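Local coordinates for protein TbpB (Actinobacillus pleuropneumoniae, PDB 3HOL) that probably binds host transferrin at the bacterial surface, as the bilobed lipoprotein component of the receptor for iron acquisition, at residues 111-116 with 272-277; 362-367 with 475-480; 44-49 with 127-132; 101-106 with 256-261. All coordinates share one frame; numbering follows the deposited sequence.

Contact 1: residues 111-116 with 272-277; sequences AKELPV and TVRIID
Glu113 and Arg274 sit opposite each other on the strand pair, their side chains on the same face of the sheet, with the carboxylate plane turned 82° from the guanidinium. OE2 of Glu113 comes in at the guanidinium edge, and its salt bridge to Arg274 NH1 is weak at 3.4 Å. OE1, on the other branch, takes a shorter bond of 2.6 Å from Thr272 OG1, whose side chain crosses that of Glu113 at about a right angle. Lys112 runs alongside Arg274, its CB over one guanidinium face, while its NZ goes on to Glu290 and Leu291 O. NE of Arg274 meets Asp277 OD1 at 2.9 Å, which joins Glu113, Arg274 and Asp277 in one salt-bridge network; Asp277 OD2 is taken by Tyr477 OH. Strands 113-115 and 272-274 pair antiparallel, tying the chain just ahead of the N-lobe barrel strand 119-133 to strand 272-282 of the C-lobe handle sheet, which 113-115 thereby extends. Leu114 and Val273 exchange both backbone bonds. Beyond them Lys112 O accepts from Ile275 N at 2.8 Å and Ile276 N at 3.2 Å. On the face opposite Glu113, Leu114 CG packs on Ile275 CD1 at 3.9 Å, and Val116 CG2 lies 3.6 Å from Val273 CG1.

Contact 2: residues 362-367 with 475-480; sequences GERTAT and GFYGPT
Thr365 grips the 475-480 backbone twice: its OG1 donates to Gly478 O at 2.6 Å, in the plane of that carbonyl, and its N to Phe476 O at 2.8 Å. With OG1 anti to its own carbonyl carbon (chi1 -57°), the hydroxyl is directed at the turn that follows strand 475-477. A third bond, Gly478 N to Glu363 O, is 3.1 Å long, the donor lying nearly along the C=O axis. A single beta bridge, Arg364 with Tyr477, thus fastens the end of the last handle-sheet strand, 356-363, to the end of the C-lobe barrel strand 470-477. Gly478 has a positive phi of 87°, a backbone shape suited to glycine. Arg364 bends at chi2 and brings its end back over the barrel strand, one guanidinium face lying on Gly475 CA; NE is paired with Asp277 and NH2 bonded to Asn440. The Tyr477 ring is turned 66° from that guanidinium, with Arg364 N at its edge and its OH bonded to Asp277. A CB on Gly475 would clash with Arg364 NE, and one on Gly362 with the Tyr477 ring, where Gly362 CA makes a CH-pi contact 3.8 Å from the centroid. Over the opposite ring face, Gly475 O stands 3.5 Å above the Tyr477 plane.

Contact 3: residues 44-49 with 127-132; sequences VDISDI and DFTSNA
Val44 joins Ala132 in an antiparallel hydrogen-bonded pair, their side chains on the same face. Val44 N donates to Ala132 O at 2.8 Å, and Ala132 N returns a bond of 3.0 Å to Val44 O; both N-H groups point almost straight at their acceptors. The same carbonyl oxygen of Val44 has Asn131 CB 3.2 Å away. At Asp45 the carboxylate comes back to the partner strand although the residue's CB is directed away from it. Its side chain runs alongside that of Asn131, the carboxylate and amide planes only 23° apart, and Asn131 ND2 gives OD1 of Asp45 a 3.0 Å bond lying in the amide plane. Lys43 NZ also pairs with this OD1, while Arg140 takes the amide oxygen of Asn131 and helps fix which way the amide is turned. The pairing adds the short strand 43-44 beside the end of strand 119-133, which belongs to the antiparallel beta barrel of the N-lobe, so that a piece of chain far earlier in the sequence extends the barrel sheet. Ile46 then leaves this register, and its branch is turned inward: CG1 lies beside the backbone N (chi1 -56°), and the terminal CD1 lodges 4.0 Å from Thr129 CG2 and 3.8 Å from Thr129 O. Phe258 and Val32 also touch the Ile46 side chain, placing it between the barrel and strand 29-33.

Contact 4: residues 101-106 with 256-261; sequences GYVYYK and SLFAVF
Two sheets of the N-lobe pack face to face here: strand 101-107, inside the five-stranded antiparallel sheet, lies against strand 257-265 of the beta barrel. Val103 CG1 meeting Val260 CG2 at 3.6 Å is the closest contact between side chains. The strand segments run in roughly the same direction, 38° apart and 6.6 Å between axes at closest approach, and the join between them is made by side chains packing on each other and on backbone carbonyls of strand 101-107. Val103, Tyr105, Phe258 and Val260 each direct CB toward the opposing strand, whereas the intervening Tyr104 and Ala259 direct theirs away. The side chains of Val103 and Val260 meet at a slant. CG1 of Val103 stands anti to its backbone N (chi1 179°), which carries this methyl across to Val260, and it also lies 4.2 Å from Phe258 CD2. The Phe258 ring also approaches the backbone of strand 101-107, CE2 being 3.7 Å from Val103 O. Val260 drives both methyls against the chain between Val103 and Tyr105: CG2 approaches Tyr104 O at 3.4 Å, and CG1 comes to the edge of the Tyr105 ring near its plane. Around this layer, Val32 also packs on Phe258, Thr129 on Val103, and Ala247 and Lys249 on Tyr105, so neighbouring strands of both sheets share the buried interface. At the Tyr105 end, the two CB atoms of Tyr105 and Val260 are 4.3 Å apart.

How the contacts relate
The contacts fall into two pairs. Contacts 3 and 4, centres 8 Å apart, share the N-lobe barrel: Asp127 O lies 2.8 Å from Val260 N, where strands 119-133 and 257-265 run as neighbours, and Thr129 N lies 3.0 Å from Phe258 O. Contacts 1 and 2, centres 11 Å apart, meet where strands 272-282 and 356-363 are adjacent in the handle sheet, with Asp277 O 2.9 Å from Gly362 N. Asp277 therefore serves both, with its backbone and its carboxylate. Contacts 2 and 3, centres 39 Å apart, lie on opposite sides of the chain's centre. Contacts 1 and 4 are 28 Å apart between centres, yet strands 101-107 and 257-265 lead into 113-115 and 272-282 respectively.

Contact 1: residues 111-116 with 272-277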
loop_
_atom_site.group_PDB
_atom_site.type_symbol
_atom_site.label_atom_id
_atom_site.label_comp_id
_atom_site.label_asym_id
_atom_site.label_seq_id
_atom_site.Cartn_x
_atom_site.Cartn_y
_atom_site.Cartn_z
ATOM N N ALA A 111 3.450 -2.660 -4.174
ATOM C CA ALA A 111 3.649 -4.079 -4.574
ATOM C C ALA A 111 2.733 -5.047 -3.847
ATOM O O ALA A 111 2.594 -4.964 -2.634
ATOM C CB ALA A 111 5.141 -4.497 -4.343
ATOM N N LYS A 112 2.123 -5.983 -4.563
ATOM C CA LYS A 112 1.316 -7.025 -3.884
ATOM C C LYS A 112 2.013 -8.382 -3.905
ATOM O O LYS A 112 1.571 -9.326 -3.244
ATOM C CB LYS A 112 -0.075 -7.144 -4.531
ATOM C CG LYS A 112 -1.010 -5.944 -4.125
ATOM C CD LYS A 112 -2.461 -6.225 -4.477
ATOM C CE LYS A 112 -3.363 -5.039 -4.051
ATOM N NZ LYS A 112 -3.451 -4.002 -5.127
ATOM N N GLU A 113 3.083 -8.464 -4.686
ATOM C CA GLU A 113 3.982 -9.612 -4.663
ATOM C C GLU A 113 5.408 -9.106 -4.508
ATOM O O GLU A 113 5.752 -8.016 -5.002
ATOM C CB GLU A 113 3.857 -10.436 -5.949
ATOM C CG GLU A 113 2.440 -10.902 -6.256
ATOM C CD GLU A 113 2.351 -11.927 -7.428
ATOM O OE1 GLU A 113 3.376 -12.290 -8.055
ATOM O OE2 GLU A 113 1.239 -12.383 -7.709
ATOM N N LEU A 114 6.227 -9.889 -3.794
ATOM C CA LEU A 114 7.649 -9.635 -3.649
ATOM C C LEU A 114 8.479 -10.811 -4.217
ATOM O O LEU A 114 7.997 -11.961 -4.195
ATOM C CB LEU A 114 7.981 -9.506 -2.139
ATOM C CG LEU A 114 7.289 -8.382 -1.342
ATOM C CD1 LEU A 114 7.859 -8.404 0.080
ATOM C CD2 LEU A 114 7.577 -7.028 -1.960
ATOM N N PRO A 115 9.720 -10.525 -4.676
ATOM C CA PRO A 115 10.655 -11.591 -5.049
ATOM C C PRO A 115 10.801 -12.557 -3.883
ATOM O O PRO A 115 10.729 -12.152 -2.706
ATOM C CB PRO A 115 11.945 -10.841 -5.358
ATOM C CG PRO A 115 11.461 -9.444 -5.817
ATOM C CD PRO A 115 10.254 -9.176 -4.979
ATOM N N VAL A 116 10.910 -13.841 -4.208
ATOM C CA VAL A 116 10.958 -14.910 -3.185
ATOM C C VAL A 116 12.308 -14.963 -2.486
ATOM O O VAL A 116 12.388 -14.978 -1.265
ATOM C CB VAL A 116 10.667 -16.337 -3.783
ATOM C CG1 VAL A 116 10.532 -17.343 -2.650
ATOM C CG2 VAL A 116 9.379 -16.317 -4.550
ATOM N N THR A 272 8.228 -14.717 -7.766
ATOM C CA THR A 272 7.629 -13.879 -6.720
ATOM C C THR A 272 6.656 -14.678 -5.883
ATOM O O THR A 272 6.211 -15.763 -6.317
ATOM C CB THR A 272 6.953 -12.610 -7.308
ATOM O OG1 THR A 272 5.906 -13.016 -8.190
ATOM C CG2 THR A 272 7.937 -11.777 -8.123
ATOM N N VAL A 273 6.372 -14.190 -4.659
ATOM C CA VAL A 273 5.283 -14.708 -3.832
ATOM C C VAL A 273 4.315 -13.568 -3.457
ATOM O O VAL A 273 4.744 -12.428 -3.255
ATOM C CB VAL A 273 5.778 -15.334 -2.483
ATOM C CG1 VAL A 273 6.277 -16.740 -2.695
ATOM C CG2 VAL A 273 6.854 -14.461 -1.767
ATOM N N ARG A 274 3.029 -13.890 -3.309
ATOM C CA ARG A 274 2.041 -12.870 -2.934
ATOM C C ARG A 274 2.204 -12.468 -1.462
ATOM O O ARG A 274 2.431 -13.331 -0.583
ATOM C CB ARG A 274 0.644 -13.421 -3.132
ATOM C CG ARG A 274 -0.489 -12.405 -3.180
ATOM C CD ARG A 274 -1.055 -12.349 -4.586
ATOM N NE ARG A 274 -2.012 -11.247 -4.613
ATOM C CZ ARG A 274 -2.184 -10.449 -5.642
ATOM N NH1 ARG A 274 -1.473 -10.655 -6.734
ATOM N NH2 ARG A 274 -3.072 -9.477 -5.571
ATOM N N ILE A 275 2.053 -11.173 -1.189
ATOM C CA ILE A 275 1.994 -10.689 0.199
ATOM C C ILE A 275 0.638 -10.080 0.531
ATOM O O ILE A 275 0.243 -10.051 1.703
ATOM C CB ILE A 275 3.071 -9.650 0.525
ATOM C CG1 ILE A 275 3.107 -8.499 -0.521
ATOM C CG2 ILE A 275 4.423 -10.339 0.659
ATOM C CD1 ILE A 275 3.869 -7.191 0.011
ATOM N N ILE A 276 -0.057 -9.561 -0.493
ATOM C CA ILE A 276 -1.265 -8.806 -0.248
ATOM C C ILE A 276 -2.342 -9.100 -1.267
ATOM O O ILE A 276 -2.039 -9.235 -2.464
ATOM C CB ILE A 276 -0.947 -7.301 -0.324
ATOM C CG1 ILE A 276 0.011 -6.882 0.807
ATOM C CG2 ILE A 276 -2.226 -6.451 -0.335
ATOM C CD1 ILE A 276 0.631 -5.461 0.528
ATOM N N ASP A 277 -3.600 -9.165 -0.796
ATOM C CA ASP A 277 -4.752 -9.034 -1.700
ATOM C C ASP A 277 -5.486 -7.759 -1.312
ATOM O O ASP A 277 -5.669 -7.504 -0.130
ATOM C CB ASP A 277 -5.727 -10.225 -1.561
ATOM C CG ASP A 277 -5.103 -11.559 -1.979
ATOM O OD1 ASP A 277 -4.382 -11.560 -2.995
ATOM O OD2 ASP A 277 -5.304 -12.580 -1.256
#

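Contact 2: residues 362-367 with 475-480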
loop_
_atom_site.group_PDB
_atom_site.type_symbol
_atom_site.label_atom_id
_atom_site.label_comp_id
_atom_site.label_asym_id
_atom_site.label_seq_id
_atom_site.Cartn_x
_atom_site.Cartn_y
_atom_site.Cartn_z
ATOM N N GLY A 362 -6.455 -8.813 2.313
ATOM C CA GLY A 362 -5.876 -9.822 3.187
ATOM C C GLY A 362 -4.358 -9.679 3.232
ATOM O O GLY A 362 -3.744 -9.193 2.267
ATOM N N GLU A 363 -3.781 -10.094 4.354
ATOM C CA GLU A 363 -2.329 -10.085 4.586
ATOM C C GLU A 363 -1.882 -11.534 4.497
ATOM O O GLU A 363 -2.095 -12.283 5.457
ATOM C CB GLU A 363 -2.054 -9.532 6.006
ATOM C CG GLU A 363 -2.640 -8.143 6.222
ATOM C CD GLU A 363 -2.735 -7.713 7.689
ATOM O OE1 GLU A 363 -2.042 -8.282 8.547
ATOM O OE2 GLU A 363 -3.528 -6.789 7.975
ATOM N N ARG A 364 -1.287 -11.945 3.362
ATOM C CA ARG A 364 -1.015 -13.382 3.126
ATOM C C ARG A 364 -0.132 -13.983 4.171
ATOM O O ARG A 364 0.847 -13.360 4.595
ATOM C CB ARG A 364 -0.273 -13.610 1.799
ATOM C CG ARG A 364 -1.095 -13.420 0.576
ATOM C CD ARG A 364 -2.065 -14.606 0.325
ATOM N NE ARG A 364 -2.841 -14.339 -0.899
ATOM C CZ ARG A 364 -2.702 -14.981 -2.061
ATOM N NH1 ARG A 364 -3.467 -14.611 -3.088
ATOM N NH2 ARG A 364 -1.816 -15.977 -2.206
ATOM N N THR A 365 -0.398 -15.242 4.505
ATOM C CA THR A 365 0.525 -16.032 5.348
ATOM C C THR A 365 1.911 -16.154 4.688
ATOM O O THR A 365 2.007 -16.473 3.489
ATOM C CB THR A 365 -0.045 -17.446 5.560
ATOM O OG1 THR A 365 -1.351 -17.325 6.139
ATOM C CG2 THR A 365 0.887 -18.325 6.464
ATOM N N ALA A 366 2.985 -15.941 5.454
ATOM C CA ALA A 366 4.322 -16.227 4.932
ATOM C C ALA A 366 4.396 -17.715 4.518
ATOM O O ALA A 366 3.936 -18.614 5.261
ATOM C CB ALA A 366 5.431 -15.848 5.975
ATOM N N THR A 367 4.922 -17.976 3.326
ATOM C CA THR A 367 4.854 -19.339 2.766
ATOM C C THR A 367 5.611 -20.322 3.666
ATOM O O THR A 367 5.227 -21.490 3.781
ATOM C CB THR A 367 5.325 -19.404 1.305
ATOM O OG1 THR A 367 4.624 -18.405 0.523
ATOM C CG2 THR A 367 5.069 -20.816 0.706
ATOM N N GLY A 475 -6.619 -16.597 -0.791
ATOM C CA GLY A 475 -5.438 -16.890 -0.041
ATOM C C GLY A 475 -5.669 -17.273 1.401
ATOM O O GLY A 475 -6.788 -17.194 1.921
ATOM N N PHE A 476 -4.557 -17.628 2.032
ATOM C CA PHE A 476 -4.474 -17.868 3.452
ATOM C C PHE A 476 -3.811 -16.669 4.108
ATOM O O PHE A 476 -2.821 -16.173 3.580
ATOM C CB PHE A 476 -3.685 -19.152 3.677
ATOM C CG PHE A 476 -4.442 -20.382 3.201
ATOM C CD1 PHE A 476 -5.414 -20.977 4.019
ATOM C CD2 PHE A 476 -4.240 -20.885 1.915
ATOM C CE1 PHE A 476 -6.161 -22.093 3.539
ATOM C CE2 PHE A 476 -4.949 -22.003 1.451
ATOM C CZ PHE A 476 -5.917 -22.596 2.259
ATOM N N TYR A 477 -4.382 -16.200 5.228
ATOM C CA TYR A 477 -3.965 -14.951 5.849
ATOM C C TYR A 477 -3.588 -15.140 7.307
ATOM O O TYR A 477 -4.196 -15.971 8.014
ATOM C CB TYR A 477 -5.100 -13.930 5.750
ATOM C CG TYR A 477 -5.610 -13.741 4.327
ATOM C CD1 TYR A 477 -4.746 -13.317 3.303
ATOM C CD2 TYR A 477 -6.937 -14.003 4.007
ATOM C CE1 TYR A 477 -5.220 -13.134 1.964
ATOM C CE2 TYR A 477 -7.433 -13.823 2.665
ATOM C CZ TYR A 477 -6.559 -13.396 1.656
ATOM O OH TYR A 477 -7.028 -13.209 0.354
ATOM N N GLY A 478 -2.597 -14.371 7.746
ATOM C CA GLY A 478 -2.099 -14.450 9.121
ATOM C C GLY A 478 -1.012 -15.497 9.354
ATOM O O GLY A 478 -0.700 -16.308 8.479
ATOM N N PRO A 479 -0.437 -15.503 10.566
ATOM C CA PRO A 479 0.803 -16.216 10.838
ATOM C C PRO A 479 0.692 -17.736 10.760
ATOM O O PRO A 479 1.718 -18.426 10.611
ATOM C CB PRO A 479 1.181 -15.770 12.271
ATOM C CG PRO A 479 0.238 -14.668 12.648
ATOM C CD PRO A 479 -0.935 -14.746 11.722
ATOM N N THR A 480 -0.522 -18.261 10.898
ATOM C CA THR A 480 -0.696 -19.697 10.962
ATOM C C THR A 480 -1.697 -20.186 9.902
ATOM O O THR A 480 -2.114 -21.354 9.929
ATOM C CB THR A 480 -1.140 -20.186 12.400
ATOM O OG1 THR A 480 -2.366 -19.550 12.786
ATOM C CG2 THR A 480 -0.059 -19.909 13.449
#

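Contact 3: residues 44-49 with 127-132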
loop_
_atom_site.group_PDB
_atom_site.type_symbol
_atom_site.label_atom_id
_atom_site.label_comp_id
_atom_site.label_asym_id
_atom_site.label_seq_id
_atom_site.Cartn_x
_atom_site.Cartn_y
_atom_site.Cartn_z
ATOM N N VAL A 44 15.241 27.702 10.755
ATOM C CA VAL A 44 13.939 27.160 10.394
ATOM C C VAL A 44 14.164 25.724 9.862
ATOM O O VAL A 44 14.924 25.504 8.889
ATOM C CB VAL A 44 13.182 28.042 9.369
ATOM C CG1 VAL A 44 11.902 27.350 8.809
ATOM C CG2 VAL A 44 12.805 29.423 9.991
ATOM N N ASP A 45 13.514 24.771 10.524
ATOM C CA ASP A 45 13.811 23.346 10.322
ATOM C C ASP A 45 12.868 22.737 9.300
ATOM O O ASP A 45 11.885 23.359 8.923
ATOM C CB ASP A 45 13.665 22.595 11.659
ATOM C CG ASP A 45 14.816 22.898 12.630
ATOM O OD1 ASP A 45 15.901 23.325 12.213
ATOM O OD2 ASP A 45 14.590 22.748 13.831
ATOM N N ILE A 46 13.152 21.505 8.871
ATOM C CA ILE A 46 12.191 20.741 8.088
ATOM C C ILE A 46 10.911 20.639 8.904
ATOM O O ILE A 46 10.963 20.246 10.078
ATOM C CB ILE A 46 12.749 19.328 7.757
ATOM C CG1 ILE A 46 14.114 19.428 7.036
ATOM C CG2 ILE A 46 11.759 18.494 6.914
ATOM C CD1 ILE A 46 14.007 20.049 5.632
ATOM N N SER A 47 9.780 21.034 8.308
ATOM C CA SER A 47 8.492 20.870 8.978
ATOM C C SER A 47 7.407 20.807 7.925
ATOM O O SER A 47 7.645 21.112 6.748
ATOM C CB SER A 47 8.224 22.048 9.940
ATOM O OG SER A 47 7.848 23.165 9.164
ATOM N N ASP A 48 6.208 20.412 8.348
ATOM C CA ASP A 48 5.020 20.426 7.498
ATOM C C ASP A 48 5.173 19.490 6.311
ATOM O O ASP A 48 4.819 19.838 5.205
ATOM C CB ASP A 48 4.691 21.837 6.981
ATOM C CG ASP A 48 4.285 22.779 8.083
ATOM O OD1 ASP A 48 3.617 22.314 9.034
ATOM O OD2 ASP A 48 4.631 23.983 7.998
ATOM N N ILE A 49 5.687 18.300 6.554
ATOM C CA ILE A 49 5.752 17.284 5.498
ATOM C C ILE A 49 4.318 16.874 5.108
ATOM O O ILE A 49 3.482 16.651 5.991
ATOM C CB ILE A 49 6.549 16.075 5.965
ATOM C CG1 ILE A 49 8.000 16.506 6.301
ATOM C CG2 ILE A 49 6.534 15.032 4.873
ATOM C CD1 ILE A 49 8.766 15.532 7.180
ATOM N N ASP A 127 17.808 12.933 -3.632
ATOM C CA ASP A 127 17.708 14.378 -3.641
ATOM C C ASP A 127 17.425 14.790 -2.199
ATOM O O ASP A 127 17.084 13.932 -1.371
ATOM C CB ASP A 127 16.540 14.799 -4.554
ATOM C CG ASP A 127 16.922 14.727 -6.033
ATOM O OD1 ASP A 127 17.727 15.574 -6.442
ATOM O OD2 ASP A 127 16.402 13.828 -6.751
ATOM N N PHE A 128 17.530 16.084 -1.899
ATOM C CA PHE A 128 17.405 16.553 -0.527
ATOM C C PHE A 128 17.132 18.024 -0.504
ATOM O O PHE A 128 17.400 18.746 -1.497
ATOM C CB PHE A 128 18.703 16.310 0.309
ATOM C CG PHE A 128 19.949 17.014 -0.242
ATOM C CD1 PHE A 128 20.262 18.325 0.132
ATOM C CD2 PHE A 128 20.825 16.350 -1.100
ATOM C CE1 PHE A 128 21.408 18.970 -0.392
ATOM C CE2 PHE A 128 21.955 16.987 -1.621
ATOM C CZ PHE A 128 22.239 18.303 -1.252
ATOM N N THR A 129 16.635 18.470 0.653
ATOM C CA THR A 129 16.729 19.899 1.000
ATOM C C THR A 129 17.287 20.010 2.414
ATOM O O THR A 129 16.928 19.198 3.280
ATOM C CB THR A 129 15.385 20.698 0.853
ATOM O OG1 THR A 129 15.576 22.044 1.336
ATOM C CG2 THR A 129 14.179 20.040 1.645
ATOM N N SER A 130 18.213 20.939 2.643
ATOM C CA SER A 130 18.601 21.185 4.047
ATOM C C SER A 130 17.571 22.087 4.730
ATOM O O SER A 130 16.585 22.516 4.125
ATOM C CB SER A 130 20.009 21.775 4.142
ATOM O OG SER A 130 19.940 23.161 3.826
ATOM N N ASN A 131 17.751 22.328 6.029
ATOM C CA ASN A 131 16.990 23.389 6.667
ATOM C C ASN A 131 17.676 24.730 6.361
ATOM O O ASN A 131 18.684 24.744 5.620
ATOM C CB ASN A 131 16.882 23.131 8.182
ATOM C CG ASN A 131 18.202 23.209 8.891
ATOM O OD1 ASN A 131 19.275 23.109 8.298
ATOM N ND2 ASN A 131 18.130 23.365 10.218
ATOM N N ALA A 132 17.146 25.823 6.930
ATOM C CA ALA A 132 17.699 27.179 6.765
ATOM C C ALA A 132 18.270 27.653 8.102
ATOM O O ALA A 132 17.548 27.694 9.109
ATOM C CB ALA A 132 16.639 28.170 6.247
#

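Contact 4: residues 101-106 with 256-261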
loop_
_atom_site.group_PDB
_atom_site.type_symbol
_atom_site.label_atom_id
_atom_site.label_comp_id
_atom_site.label_asym_id
_atom_site.label_seq_id
_atom_site.Cartn_x
_atom_site.Cartn_y
_atom_site.Cartn_z
ATOM N N GLY A 101 10.780 26.287 -3.343
ATOM C CA GLY A 101 10.242 25.079 -3.971
ATOM C C GLY A 101 10.060 23.910 -3.010
ATOM O O GLY A 101 9.854 24.095 -1.783
ATOM N N TYR A 102 10.136 22.700 -3.575
ATOM C CA TYR A 102 9.731 21.486 -2.886
ATOM C C TYR A 102 10.597 20.302 -3.282
ATOM O O TYR A 102 11.156 20.273 -4.390
ATOM C CB TYR A 102 8.262 21.136 -3.209
ATOM C CG TYR A 102 7.292 22.247 -2.881
ATOM C CD1 TYR A 102 6.659 22.276 -1.645
ATOM C CD2 TYR A 102 7.027 23.284 -3.803
ATOM C CE1 TYR A 102 5.785 23.291 -1.320
ATOM C CE2 TYR A 102 6.149 24.327 -3.467
ATOM C CZ TYR A 102 5.536 24.301 -2.231
ATOM O OH TYR A 102 4.677 25.313 -1.850
ATOM N N VAL A 103 10.674 19.333 -2.370
ATOM C CA VAL A 103 11.380 18.043 -2.599
ATOM C C VAL A 103 10.347 16.947 -2.285
ATOM O O VAL A 103 9.586 17.056 -1.284
ATOM C CB VAL A 103 12.647 17.939 -1.713
ATOM C CG1 VAL A 103 13.393 16.571 -1.908
ATOM C CG2 VAL A 103 13.632 19.140 -2.025
ATOM N N TYR A 104 10.299 15.903 -3.118
ATOM C CA TYR A 104 9.240 14.881 -2.989
ATOM C C TYR A 104 9.665 13.487 -3.478
ATOM O O TYR A 104 10.667 13.322 -4.213
ATOM C CB TYR A 104 8.019 15.334 -3.797
ATOM C CG TYR A 104 8.261 15.214 -5.286
ATOM C CD1 TYR A 104 7.837 14.070 -5.991
ATOM C CD2 TYR A 104 8.971 16.190 -5.975
ATOM C CE1 TYR A 104 8.113 13.922 -7.340
ATOM C CE2 TYR A 104 9.224 16.061 -7.323
ATOM C CZ TYR A 104 8.811 14.906 -7.989
ATOM O OH TYR A 104 9.058 14.749 -9.329
ATOM N N TYR A 105 8.927 12.473 -3.053
ATOM C CA TYR A 105 8.869 11.217 -3.834
ATOM C C TYR A 105 7.434 10.802 -3.947
ATOM O O TYR A 105 6.613 11.141 -3.073
ATOM C CB TYR A 105 9.665 10.088 -3.176
ATOM C CG TYR A 105 8.948 9.333 -2.039
ATOM C CD1 TYR A 105 8.210 8.156 -2.292
ATOM C CD2 TYR A 105 9.078 9.757 -0.711
ATOM C CE1 TYR A 105 7.547 7.456 -1.245
ATOM C CE2 TYR A 105 8.457 9.044 0.359
ATOM C CZ TYR A 105 7.706 7.879 0.060
ATOM O OH TYR A 105 7.082 7.194 1.056
ATOM N N LYS A 106 7.138 9.996 -4.975
ATOM C CA LYS A 106 5.854 9.332 -5.043
ATOM C C LYS A 106 5.956 8.054 -5.864
ATOM O O LYS A 106 6.963 7.819 -6.565
ATOM C CB LYS A 106 4.812 10.260 -5.676
ATOM C CG LYS A 106 5.220 10.687 -7.125
ATOM C CD LYS A 106 4.026 11.142 -7.967
ATOM C CE LYS A 106 3.498 12.468 -7.566
ATOM N NZ LYS A 106 2.195 12.765 -8.290
ATOM N N SER A 256 17.476 18.831 10.223
ATOM C CA SER A 256 18.353 19.664 9.371
ATOM C C SER A 256 18.414 19.199 7.898
ATOM O O SER A 256 19.072 19.835 7.083
ATOM C CB SER A 256 19.764 19.647 9.921
ATOM O OG SER A 256 20.276 18.328 9.840
ATOM N N LEU A 257 17.761 18.083 7.585
ATOM C CA LEU A 257 17.810 17.514 6.232
ATOM C C LEU A 257 16.612 16.623 5.975
ATOM O O LEU A 257 16.158 15.901 6.885
ATOM C CB LEU A 257 19.129 16.769 6.010
ATOM C CG LEU A 257 19.395 16.759 4.509
ATOM C CD1 LEU A 257 20.605 17.604 4.075
ATOM C CD2 LEU A 257 19.402 15.335 4.016
ATOM N N PHE A 258 16.075 16.713 4.753
ATOM C CA PHE A 258 15.005 15.844 4.260
ATOM C C PHE A 258 15.518 15.264 2.972
ATOM O O PHE A 258 15.821 16.000 2.048
ATOM C CB PHE A 258 13.751 16.696 4.019
ATOM C CG PHE A 258 12.552 15.961 3.446
ATOM C CD1 PHE A 258 11.575 15.406 4.294
ATOM C CD2 PHE A 258 12.317 15.938 2.055
ATOM C CE1 PHE A 258 10.417 14.826 3.779
ATOM C CE2 PHE A 258 11.178 15.332 1.522
ATOM C CZ PHE A 258 10.217 14.785 2.380
ATOM N N ALA A 259 15.641 13.943 2.918
ATOM C CA ALA A 259 16.181 13.269 1.760
ATOM C C ALA A 259 15.118 12.382 1.123
ATOM O O ALA A 259 14.287 11.821 1.807
ATOM C CB ALA A 259 17.404 12.408 2.202
ATOM N N VAL A 260 15.140 12.247 -0.192
ATOM C CA VAL A 260 14.231 11.351 -0.922
ATOM C C VAL A 260 15.047 10.507 -1.892
ATOM O O VAL A 260 16.157 10.873 -2.238
ATOM C CB VAL A 260 13.132 12.109 -1.773
ATOM C CG1 VAL A 260 12.165 12.921 -0.872
ATOM C CG2 VAL A 260 13.794 13.088 -2.826
ATOM N N PHE A 261 14.492 9.380 -2.341
ATOM C CA PHE A 261 15.238 8.521 -3.266
ATOM C C PHE A 261 14.269 7.671 -4.052
ATOM O O PHE A 261 13.128 7.483 -3.654
ATOM C CB PHE A 261 16.275 7.648 -2.509
ATOM C CG PHE A 261 15.716 6.953 -1.292
ATOM C CD1 PHE A 261 15.094 5.709 -1.392
ATOM C CD2 PHE A 261 15.840 7.531 -0.037
ATOM C CE1 PHE A 261 14.570 5.069 -0.262
ATOM C CE2 PHE A 261 15.305 6.897 1.102
ATOM C CZ PHE A 261 14.675 5.666 0.980
#